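Local atomic coordinates of choline kinase (Streptococcus pneumoniae, PDB entry 4R78), a protein that probably phosphorylates choline at the expense of ATP, as a choline kinase with a protein kinase-like fold. Residues G70-L74 with I75-D79. Numbering follows the deposited sequence.
Sequences GTEKL and INRQD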
loop_
_atom_site.group_PDB
_atom_site.type_symbol
_atom_site.label_atom_id
_atom_site.label_comp_id
_atom_site.label_asym_id
_atom_site.label_seq_id
_atom_site.Cartn_x
_atom_site.Cartn_y
_atom_site.Cartn_z
ATOM N N GLY A 70 -14.937 1.906 6.383
ATOM C CA GLY A 70 -15.191 0.471 6.259
ATOM C C GLY A 70 -13.969 -0.430 6.327
ATOM O O GLY A 70 -14.050 -1.606 5.975
ATOM N N THR A 71 -12.841 0.104 6.788
ATOM C CA THR A 71 -11.595 -0.666 6.822
ATOM C C THR A 71 -11.144 -1.053 8.230
ATOM O O THR A 71 -10.017 -1.510 8.412
ATOM C CB THR A 71 -10.439 0.079 6.121
ATOM O OG1 THR A 71 -10.152 1.293 6.828
ATOM C CG2 THR A 71 -10.793 0.392 4.673
ATOM N N GLU A 72 -12.026 -0.884 9.217
ATOM C CA GLU A 72 -11.724 -1.212 10.618
ATOM C C GLU A 72 -11.066 -2.578 10.798
ATOM O O GLU A 72 -10.140 -2.725 11.597
ATOM C CB GLU A 72 -13.000 -1.173 11.469
ATOM C CG GLU A 72 -13.635 0.202 11.632
ATOM C CD GLU A 72 -14.647 0.545 10.547
ATOM O OE1 GLU A 72 -14.658 -0.103 9.481
ATOM O OE2 GLU A 72 -15.440 1.487 10.765
ATOM N N LYS A 73 -11.563 -3.570 10.066
ATOM C CA LYS A 73 -11.105 -4.951 10.206
ATOM C C LYS A 73 -9.924 -5.275 9.292
ATOM O O LYS A 73 -9.290 -6.326 9.440
ATOM C CB LYS A 73 -12.262 -5.920 9.935
ATOM C CG LYS A 73 -13.354 -5.902 10.991
ATOM C CD LYS A 73 -14.450 -6.912 10.661
ATOM C CE LYS A 73 -15.430 -7.080 11.814
ATOM N NZ LYS A 73 -16.317 -5.894 12.008
ATOM N N LEU A 74 -9.628 -4.368 8.362
ATOM C CA LEU A 74 -8.565 -4.565 7.375
ATOM C C LEU A 74 -7.295 -3.809 7.737
ATOM O O LEU A 74 -6.198 -4.370 7.700
ATOM C CB LEU A 74 -9.043 -4.141 5.982
ATOM C CG LEU A 74 -10.246 -4.909 5.427
ATOM C CD1 LEU A 74 -10.959 -4.082 4.379
ATOM C CD2 LEU A 74 -9.841 -6.267 4.870
ATOM N N ILE A 75 -7.455 -2.529 8.065
ATOM C CA ILE A 75 -6.355 -1.672 8.485
ATOM C C ILE A 75 -6.512 -1.420 9.981
ATOM O O ILE A 75 -7.415 -0.694 10.403
ATOM C CB ILE A 75 -6.347 -0.323 7.711
ATOM C CG1 ILE A 75 -6.168 -0.564 6.202
ATOM C CG2 ILE A 75 -5.265 0.620 8.265
ATOM C CD1 ILE A 75 -6.406 0.666 5.329
ATOM N N ASN A 76 -5.650 -2.052 10.773
ATOM C CA ASN A 76 -5.658 -1.884 12.219
ATOM C C ASN A 76 -5.037 -0.534 12.546
ATOM O O ASN A 76 -3.822 -0.354 12.453
ATOM C CB ASN A 76 -4.898 -3.034 12.895
ATOM C CG ASN A 76 -4.939 -2.967 14.418
ATOM O OD1 ASN A 76 -4.818 -1.900 15.019
ATOM N ND2 ASN A 76 -5.069 -4.131 15.050
ATOM N N ARG A 77 -5.888 0.419 12.918
ATOM C CA ARG A 77 -5.477 1.817 13.052
ATOM C C ARG A 77 -4.411 2.026 14.116
ATOM O O ARG A 77 -3.467 2.778 13.912
ATOM C CB ARG A 77 -6.690 2.710 13.305
ATOM C CG ARG A 77 -7.701 2.639 12.167
ATOM C CD ARG A 77 -8.931 3.466 12.452
ATOM N NE ARG A 77 -9.990 3.175 11.488
ATOM C CZ ARG A 77 -11.251 3.565 11.624
ATOM N NH1 ARG A 77 -12.148 3.249 10.702
ATOM N NH2 ARG A 77 -11.629 4.253 12.694
ATOM N N GLN A 78 -4.561 1.345 15.244
ATOM C CA GLN A 78 -3.572 1.459 16.309
ATOM C C GLN A 78 -2.250 0.802 15.943
ATOM O O GLN A 78 -1.189 1.363 16.219
ATOM C CB GLN A 78 -4.138 0.950 17.623
ATOM C CG GLN A 78 -5.157 1.923 18.172
ATOM C CD GLN A 78 -5.342 1.821 19.659
ATOM O OE1 GLN A 78 -5.157 2.799 20.386
ATOM N NE2 GLN A 78 -5.724 0.642 20.124
ATOM N N ASP A 79 -2.308 -0.364 15.294
ATOM C CA ASP A 79 -1.098 -0.992 14.766
ATOM C C ASP A 79 -0.343 0.011 13.905
ATOM O O ASP A 79 0.865 0.188 14.062
ATOM C CB ASP A 79 -1.433 -2.200 13.888
ATOM C CG ASP A 79 -1.708 -3.472 14.677
ATOM O OD1 ASP A 79 -1.759 -3.452 15.927
ATOM O OD2 ASP A 79 -1.903 -4.507 14.007
HETATM O O HOH W 1 -9.100 1.322 9.415
HETATM O O HOH W 2 -8.708 -0.527 13.067
#
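Thr71 and Ile75 close a backbone turn in the loop between strand 61-66 and helix 77-87 of the kinase fold. Ile75 N donates to Thr71 O over 2.8 Å, nearly straight at 165°. The same carbonyl also accepts from Leu74 N, so two amides grip it. The two side chains run alongside each other, with Ile75 CD1 4.1 Å from Thr71 OG1. That hydroxyl has a protein partner too, Phe67 O.

One water ties the turn to the helix start: it donates to Thr71 OG1 and Ile75 O and accepts from Arg77 NE over 2.9 Å, at the edge of the guanidinium and in its plane. A second water bridges Glu72 O and Arg77 N. Asn76 N-caps the helix: Asn76 OD1 accepts from Asp79 N at 3.0 Å, with the donor well above the carbonyl plane. Asn76 CG is anti to the backbone N (chi1 -176°), which carries OD1 to the Asp79 amide.

Glu72 bends at chi2 and lies beside the extended Arg77. Glu72 CG sits 3.5 Å from Arg77 NH1; the salt bridge from Glu72 OE2 to that nitrogen is long, at 3.7 Å. Arg77 NH2 donates to Ile101 O. Leu74 packs on Tyr156 and Leu159 of helix 149-159.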